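Local coordinates for protein NURA (Sulfolobus solfataricus, PDB 2YGK) that acts as a manganese-dependent nuclease in DNA double-strand break repair, probably working with HerA to resect the 5' strand of DNA ends, at residues K84-L89 / Y298-L303; Y129-G134 / D288-V293; F184-I189 / V197-K202. All coordinates share one frame; numbering follows the deposited sequence.

Contact 1 (K84-L89 / Y298-L303)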
# COMPACT_ATOMS: atom_id res chain seq x y z
N LYS A 84 -7.67 -6.05 -37.59
CA LYS A 84 -7.01 -5.06 -38.46
C LYS A 84 -6.13 -4.11 -37.66
O LYS A 84 -5.11 -3.64 -38.16
CB LYS A 84 -8.03 -4.20 -39.21
CG LYS A 84 -9.02 -4.94 -40.05
CD LYS A 84 -9.98 -3.96 -40.75
CE LYS A 84 -10.17 -4.34 -42.24
NZ LYS A 84 -11.09 -3.42 -42.97
N GLY A 85 -6.52 -3.78 -36.44
CA GLY A 85 -5.70 -2.89 -35.66
C GLY A 85 -6.25 -2.49 -34.33
O GLY A 85 -7.34 -2.86 -33.96
N VAL A 86 -5.43 -1.73 -33.61
CA VAL A 86 -5.79 -1.13 -32.34
C VAL A 86 -5.54 0.36 -32.43
O VAL A 86 -4.52 0.76 -32.97
CB VAL A 86 -4.99 -1.74 -31.14
CG1 VAL A 86 -5.47 -3.12 -30.86
CG2 VAL A 86 -3.53 -1.81 -31.45
N LYS A 87 -6.47 1.17 -31.94
CA LYS A 87 -6.23 2.61 -31.75
C LYS A 87 -6.98 3.12 -30.54
O LYS A 87 -8.05 2.63 -30.22
CB LYS A 87 -6.65 3.43 -32.98
CG LYS A 87 -8.13 3.82 -33.03
CD LYS A 87 -8.53 4.49 -34.33
CE LYS A 87 -10.05 4.33 -34.59
NZ LYS A 87 -10.64 5.45 -35.41
N THR A 88 -6.41 4.14 -29.87
CA THR A 88 -7.05 4.81 -28.72
C THR A 88 -8.27 5.60 -29.17
O THR A 88 -8.26 6.19 -30.23
CB THR A 88 -6.12 5.78 -27.99
OG1 THR A 88 -5.50 6.61 -28.96
CG2 THR A 88 -5.05 5.06 -27.25
N LEU A 89 -9.30 5.57 -28.34
CA LEU A 89 -10.54 6.23 -28.61
C LEU A 89 -10.60 7.50 -27.80
O LEU A 89 -10.55 8.56 -28.35
CB LEU A 89 -11.71 5.33 -28.24
CG LEU A 89 -12.34 4.47 -29.33
CD1 LEU A 89 -13.18 3.44 -28.63
CD2 LEU A 89 -13.16 5.34 -30.28
N TYR A 298 -2.74 -12.87 -23.68
CA TYR A 298 -3.49 -11.73 -23.13
C TYR A 298 -3.94 -10.70 -24.17
O TYR A 298 -3.18 -10.33 -25.07
CB TYR A 298 -2.60 -11.02 -22.11
CG TYR A 298 -3.29 -10.00 -21.24
CD1 TYR A 298 -4.05 -10.40 -20.17
CD2 TYR A 298 -3.19 -8.63 -21.51
CE1 TYR A 298 -4.70 -9.45 -19.34
CE2 TYR A 298 -3.83 -7.68 -20.71
CZ TYR A 298 -4.58 -8.11 -19.62
OH TYR A 298 -5.21 -7.20 -18.77
N PRO A 299 -5.16 -10.14 -23.98
CA PRO A 299 -5.71 -9.26 -25.05
C PRO A 299 -4.92 -7.99 -25.20
O PRO A 299 -4.81 -7.25 -24.24
CB PRO A 299 -7.16 -8.98 -24.60
CG PRO A 299 -7.44 -10.01 -23.57
CD PRO A 299 -6.11 -10.27 -22.87
N PHE A 300 -4.39 -7.76 -26.40
CA PHE A 300 -3.56 -6.61 -26.64
C PHE A 300 -4.26 -5.29 -26.33
O PHE A 300 -3.63 -4.41 -25.77
CB PHE A 300 -2.98 -6.57 -28.05
CG PHE A 300 -1.94 -5.48 -28.20
CD1 PHE A 300 -0.78 -5.53 -27.46
CD2 PHE A 300 -2.18 -4.38 -28.98
CE1 PHE A 300 0.14 -4.53 -27.55
CE2 PHE A 300 -1.24 -3.37 -29.09
CZ PHE A 300 -0.09 -3.44 -28.37
N PRO A 301 -5.55 -5.13 -26.69
CA PRO A 301 -6.24 -3.90 -26.36
C PRO A 301 -6.10 -3.47 -24.90
O PRO A 301 -5.91 -2.30 -24.61
CB PRO A 301 -7.69 -4.26 -26.70
CG PRO A 301 -7.54 -5.05 -27.94
CD PRO A 301 -6.35 -5.95 -27.62
N LEU A 302 -6.19 -4.42 -23.98
CA LEU A 302 -5.96 -4.10 -22.59
C LEU A 302 -4.49 -3.76 -22.34
O LEU A 302 -4.18 -2.73 -21.76
CB LEU A 302 -6.34 -5.27 -21.71
CG LEU A 302 -7.82 -5.28 -21.38
CD1 LEU A 302 -8.14 -6.47 -20.51
CD2 LEU A 302 -8.19 -3.99 -20.67
N LEU A 303 -3.58 -4.62 -22.74
CA LEU A 303 -2.16 -4.33 -22.51
C LEU A 303 -1.81 -2.92 -22.97
O LEU A 303 -1.02 -2.25 -22.33
CB LEU A 303 -1.27 -5.35 -23.20
CG LEU A 303 0.24 -5.13 -23.01
CD1 LEU A 303 0.60 -5.00 -21.54
CD2 LEU A 303 1.10 -6.23 -23.69
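Phe300 swings its ring out opposite its own backbone N (chi1 -171°) and meets Val86, whose CG1 stands opposite the carbonyl carbon and beside the backbone N (chi1 -72°). This rotation puts CG2 of Val86 in the narrower slot between N and carbonyl carbon, and both methyls face the helix start. Neither methyl lies over a face of the ring. They come to its edge, near the ring plane. Val86 CG2 is 3.6 Å from Phe300 CE2 and 3.8 Å from Phe300 CD2. Val86 CG1 lies 4.0 Å from the same Phe300 CD2. The other partner is Pro301, whose CG is 4.1 Å from Val86 CG1. One branched residue therefore bridges two consecutive residues of the helix, and its side chain crosses each of theirs at about a right angle. The contact is wholly apolar and small, and no hydrogen bond joins the two segments. The backbones stay apart, with CA of Val86 and CA of Pro301 6.6 Å from each other.

Pro299 is the N-cap residue of helix 300-309, and its O accepts a bond from Leu303 N at 3.3 Å. Val86 thus touches the first turn of that helix. Further along the same strand, Thr88 reaches Lys304 and Asp308 of the helix. Pro301 also packs on Ala56, in strand 54-65. The helix thus lies against one side of the mixed sheet and reaches strand 85-98, the outermost strand at one end of the sheet within this chain. Such a helix-on-sheet layer fits the RNase H-like fold of the NurA family.

Contact 2 (Y129-G134 / D288-V293). With MN (manganese (II) ion), chain C.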
# COMPACT_ATOMS: atom_id res chain seq x y z
N TYR A 129 -17.68 -6.31 -27.73
CA TYR A 129 -17.42 -6.59 -26.34
C TYR A 129 -16.63 -5.44 -25.70
O TYR A 129 -15.95 -4.66 -26.40
CB TYR A 129 -16.59 -7.85 -26.20
CG TYR A 129 -17.25 -9.15 -26.59
CD1 TYR A 129 -17.90 -9.92 -25.63
CD2 TYR A 129 -17.14 -9.67 -27.87
CE1 TYR A 129 -18.47 -11.16 -25.93
CE2 TYR A 129 -17.72 -10.92 -28.20
CZ TYR A 129 -18.39 -11.66 -27.22
OH TYR A 129 -18.97 -12.90 -27.50
N ILE A 130 -16.74 -5.35 -24.38
CA ILE A 130 -15.98 -4.37 -23.61
C ILE A 130 -15.11 -5.14 -22.65
O ILE A 130 -15.58 -5.99 -21.93
CB ILE A 130 -16.91 -3.46 -22.80
CG1 ILE A 130 -17.85 -2.70 -23.72
CG2 ILE A 130 -16.10 -2.43 -21.98
CD1 ILE A 130 -18.80 -1.85 -22.95
N LEU A 131 -13.81 -4.86 -22.67
CA LEU A 131 -12.89 -5.48 -21.75
C LEU A 131 -12.47 -4.49 -20.68
O LEU A 131 -11.83 -3.49 -20.98
CB LEU A 131 -11.64 -5.95 -22.49
CG LEU A 131 -11.91 -6.71 -23.76
CD1 LEU A 131 -10.59 -7.16 -24.36
CD2 LEU A 131 -12.84 -7.90 -23.43
N MSE A 132 -12.84 -4.77 -19.44
CA MSE A 132 -12.34 -4.05 -18.29
C MSE A 132 -11.20 -4.83 -17.66
O MSE A 132 -11.21 -6.08 -17.67
CB MSE A 132 -13.42 -3.90 -17.20
CG MSE A 132 -14.79 -3.44 -17.68
SE MSE A 132 -14.85 -1.59 -18.20
CE MSE A 132 -14.14 -0.77 -16.62
N ASP A 133 -10.28 -4.09 -17.03
CA ASP A 133 -9.15 -4.64 -16.30
C ASP A 133 -9.48 -4.68 -14.82
O ASP A 133 -9.61 -3.67 -14.20
CB ASP A 133 -7.94 -3.76 -16.50
CG ASP A 133 -6.75 -4.23 -15.72
OD1 ASP A 133 -6.37 -5.39 -15.86
OD2 ASP A 133 -6.17 -3.46 -14.96
N GLY A 134 -9.62 -5.87 -14.27
CA GLY A 134 -10.09 -6.03 -12.92
C GLY A 134 -11.37 -6.84 -12.79
O GLY A 134 -12.19 -6.91 -13.71
N ASP A 288 -12.12 -17.82 -28.53
CA ASP A 288 -11.70 -17.81 -29.93
C ASP A 288 -11.57 -16.40 -30.42
O ASP A 288 -10.57 -16.04 -31.03
CB ASP A 288 -12.72 -18.56 -30.78
CG ASP A 288 -12.53 -20.07 -30.72
OD1 ASP A 288 -11.53 -20.50 -30.10
OD2 ASP A 288 -13.39 -20.82 -31.27
N ARG A 289 -12.57 -15.58 -30.10
CA ARG A 289 -12.56 -14.15 -30.39
C ARG A 289 -11.48 -13.35 -29.64
O ARG A 289 -10.82 -12.48 -30.22
CB ARG A 289 -13.95 -13.57 -30.10
CG ARG A 289 -15.02 -14.12 -31.02
CD ARG A 289 -16.36 -13.97 -30.39
NE ARG A 289 -17.45 -14.29 -31.32
CZ ARG A 289 -18.74 -14.38 -30.98
NH1 ARG A 289 -19.14 -14.20 -29.73
NH2 ARG A 289 -19.64 -14.66 -31.90
N LEU A 290 -11.30 -13.62 -28.35
CA LEU A 290 -10.20 -12.97 -27.62
C LEU A 290 -8.82 -13.36 -28.16
O LEU A 290 -7.93 -12.51 -28.20
CB LEU A 290 -10.21 -13.33 -26.15
CG LEU A 290 -11.27 -12.67 -25.32
CD1 LEU A 290 -11.37 -13.40 -23.99
CD2 LEU A 290 -10.92 -11.19 -25.19
N SER A 291 -8.65 -14.63 -28.55
CA SER A 291 -7.38 -15.08 -29.09
C SER A 291 -6.96 -14.24 -30.31
O SER A 291 -5.78 -14.02 -30.55
CB SER A 291 -7.42 -16.60 -29.42
OG SER A 291 -7.49 -17.45 -28.25
N GLY A 292 -7.92 -13.73 -31.07
CA GLY A 292 -7.60 -12.96 -32.26
C GLY A 292 -7.12 -11.55 -32.01
O GLY A 292 -6.70 -10.87 -32.95
N VAL A 293 -7.17 -11.07 -30.78
CA VAL A 293 -6.60 -9.77 -30.46
C VAL A 293 -5.61 -9.89 -29.30
O VAL A 293 -5.28 -8.89 -28.66
CB VAL A 293 -7.69 -8.77 -30.10
CG1 VAL A 293 -8.70 -8.72 -31.23
CG2 VAL A 293 -8.37 -9.18 -28.79
MN MN C . -6.03 -1.29 -13.75
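Arg289 NH1 donates to Tyr129 OH over 2.6 Å, the shortest polar approach between the two segments. The bond is weak in geometry despite its length, since the N-H...O angle is only 120°. Arg289 NH1 arrives at the edge of the phenol ring, in its plane. The hydroxyl in turn sits near the plane of the guanidinium, at its edge. The two planes are 54° apart, so the groups do not stack. Arg289 reaches this far because its chain is extended from CG to NE. Its CD also touches the ring, 4.0 Å from Tyr129 CE2. Arg289 NH1 also makes a long, weak ion pair with Glu285, a residue of its own helix. A phenylalanine at Tyr129 would keep the ring but would probably leave Arg289 NH1 without its hydroxyl acceptor, and so let the guanidinium turn more easily.

Two residues along the strand, Leu131 makes the apolar half of the contact. Its CD1 lies 4.1 Å from Leu290 CD2, and the two side chains slide past each other in opposite directions. Both leucines are buried and both also pack on Pro299.

At the end of the strand, Asp133 binds manganese through OD2 at 2.5 Å, and Asp58 is the second protein ligand. Strand 129-133 runs between strands 54-65 and 197-201, parallel to both. Phe54 of the first touches Arg289 and Leu290, while Leu198 of the second touches Tyr129 and Leu131. The C-terminal part of helix 280-291 packs beside the first residues of the metal-bearing strand, with strand 298-299 packed next to both leucines.

Contact 3 (F184-I189 / V197-K202)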
# COMPACT_ATOMS: atom_id res chain seq x y z
N PHE A 184 -22.93 2.73 -8.83
CA PHE A 184 -23.94 3.27 -9.73
C PHE A 184 -23.46 3.20 -11.16
O PHE A 184 -24.23 2.83 -12.06
CB PHE A 184 -24.27 4.70 -9.32
CG PHE A 184 -25.17 5.43 -10.29
CD1 PHE A 184 -26.54 5.17 -10.33
CD2 PHE A 184 -24.65 6.41 -11.13
CE1 PHE A 184 -27.36 5.87 -11.21
CE2 PHE A 184 -25.48 7.12 -12.01
CZ PHE A 184 -26.84 6.84 -12.04
N LEU A 185 -22.19 3.50 -11.39
CA LEU A 185 -21.58 3.36 -12.71
C LEU A 185 -21.50 1.92 -13.25
O LEU A 185 -21.76 1.67 -14.43
CB LEU A 185 -20.20 3.99 -12.70
CG LEU A 185 -20.28 5.50 -12.64
CD1 LEU A 185 -18.90 6.08 -12.42
CD2 LEU A 185 -20.93 6.09 -13.91
N VAL A 186 -21.10 0.97 -12.41
CA VAL A 186 -21.14 -0.45 -12.83
C VAL A 186 -22.57 -0.78 -13.20
O VAL A 186 -22.81 -1.41 -14.21
CB VAL A 186 -20.72 -1.41 -11.71
CG1 VAL A 186 -21.10 -2.83 -12.05
CG2 VAL A 186 -19.22 -1.29 -11.46
N SER A 187 -23.51 -0.33 -12.38
CA SER A 187 -24.91 -0.68 -12.60
C SER A 187 -25.46 -0.22 -13.94
O SER A 187 -26.27 -0.92 -14.53
CB SER A 187 -25.79 -0.13 -11.49
OG SER A 187 -25.45 -0.77 -10.28
N LYS A 188 -25.02 0.94 -14.40
CA LYS A 188 -25.44 1.43 -15.70
C LYS A 188 -24.83 0.58 -16.81
O LYS A 188 -25.49 0.24 -17.78
CB LYS A 188 -25.08 2.91 -15.88
CG LYS A 188 -25.81 3.81 -14.87
CD LYS A 188 -26.60 4.97 -15.53
CE LYS A 188 -27.81 4.49 -16.37
NZ LYS A 188 -29.07 4.32 -15.57
N ILE A 189 -23.56 0.21 -16.63
CA ILE A 189 -22.84 -0.58 -17.61
C ILE A 189 -23.51 -1.96 -17.81
O ILE A 189 -23.74 -2.38 -18.93
CB ILE A 189 -21.38 -0.72 -17.21
CG1 ILE A 189 -20.70 0.65 -17.28
CG2 ILE A 189 -20.67 -1.68 -18.13
CD1 ILE A 189 -19.33 0.71 -16.54
N VAL A 197 -19.87 -7.31 -21.46
CA VAL A 197 -18.73 -6.81 -20.70
C VAL A 197 -17.94 -7.98 -20.10
O VAL A 197 -18.50 -8.85 -19.42
CB VAL A 197 -19.15 -5.87 -19.55
CG1 VAL A 197 -17.94 -5.17 -19.04
CG2 VAL A 197 -20.17 -4.88 -20.02
N LEU A 198 -16.64 -7.99 -20.36
CA LEU A 198 -15.77 -9.02 -19.87
C LEU A 198 -14.85 -8.35 -18.92
O LEU A 198 -14.12 -7.44 -19.29
CB LEU A 198 -14.96 -9.62 -21.01
CG LEU A 198 -15.79 -10.29 -22.11
CD1 LEU A 198 -14.87 -10.95 -23.09
CD2 LEU A 198 -16.79 -11.29 -21.52
N TRP A 199 -14.89 -8.82 -17.68
CA TRP A 199 -14.10 -8.26 -16.65
C TRP A 199 -12.91 -9.20 -16.42
O TRP A 199 -13.04 -10.24 -15.78
CB TRP A 199 -14.96 -8.16 -15.40
CG TRP A 199 -16.23 -7.39 -15.59
CD1 TRP A 199 -17.43 -7.85 -16.09
CD2 TRP A 199 -16.46 -6.03 -15.24
NE1 TRP A 199 -18.38 -6.86 -16.08
CE2 TRP A 199 -17.81 -5.73 -15.56
CE3 TRP A 199 -15.66 -5.04 -14.66
CZ2 TRP A 199 -18.37 -4.47 -15.33
CZ3 TRP A 199 -16.20 -3.81 -14.43
CH2 TRP A 199 -17.56 -3.53 -14.77
N ILE A 200 -11.74 -8.80 -16.88
CA ILE A 200 -10.61 -9.69 -16.92
C ILE A 200 -9.53 -9.32 -15.93
O ILE A 200 -9.15 -8.14 -15.86
CB ILE A 200 -10.02 -9.66 -18.31
CG1 ILE A 200 -11.06 -10.26 -19.28
CG2 ILE A 200 -8.73 -10.40 -18.36
CD1 ILE A 200 -10.64 -10.22 -20.68
N SER A 201 -9.03 -10.31 -15.19
CA SER A 201 -7.93 -10.09 -14.29
C SER A 201 -6.83 -11.16 -14.38
O SER A 201 -7.12 -12.33 -14.53
CB SER A 201 -8.40 -9.91 -12.80
OG SER A 201 -9.35 -10.87 -12.34
N LYS A 202 -5.59 -10.70 -14.23
CA LYS A 202 -4.39 -11.52 -14.16
C LYS A 202 -4.22 -12.15 -12.78
O LYS A 202 -3.59 -13.18 -12.65
CB LYS A 202 -3.17 -10.66 -14.49
CG LYS A 202 -3.15 -10.05 -15.91
CD LYS A 202 -2.00 -8.99 -16.13
CE LYS A 202 -1.36 -9.16 -17.57
NZ LYS A 202 -0.29 -8.11 -17.90
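Val186 is the first residue of helix segment 184-189 to meet strand segment 197-202. Its CG2 lies 4.3 Å from Trp199 CH2, at the far end of the indole. The methyl approaches the ring obliquely and the touch is loose. Trp199 points its side chain toward the helix, and its indole has neighbours within the sheet. Val197 CG1 lies 3.3 Å above one face of the indole plane, offset toward the rim. Met132 of the adjoining strand also touches the tryptophan.

Ile189 follows three residues on, and its backbone N bonds to Leu185 O at 3.2 Å as the helix turns. Ile189 makes the closer of the two contacts. Its CG2 lies 3.7 Å from Val197 CG2, methyl to methyl, and the two side chains cross at about a right angle. The torsion of Ile189 (chi1 -66°) sets CG2 opposite the backbone N and so sends this branch to the strand. Val197 (chi1 -167°) divides its two methyls, CG2 to the helix and CG1 to the indole. All four residues are buried, and the contact is purely apolar. Ile189 also packs on Ala120 and Leu121 of helix 104-123, so it sits where two helices and the sheet meet.

Helix 171-193 leads by a short loop into strand 197-201, which lies parallel to strand 129-133 in the sheet. The helix packs against the strand that follows it. This is the closing half of a beta-alpha-beta crossover, here with several helices in the connection, within an RNase H-like core.

Overall arrangement
The three contacts pack helices on one mixed sheet. Contacts 1 and 2 lie close together, with centres 9 Å apart, and are joined by a probable hydrogen bond from Phe300 N to Val293 O at 2.7 Å. Contact 3 has its centre 13 Å from that of contact 2. Their strands pair directly: Leu198 N is 2.8 Å from Ile130 O, and Gly134 N is 2.8 Å from Ile200 O. Contact 2 carries the manganese ligand Asp133. The side chain of Trp199 in contact 3 is about 10 Å from the metal, and that of Pro301 in contact 1 about 13 Å. Tyr298 links contacts 1 and 3 through a cation-pi interaction with Lys202.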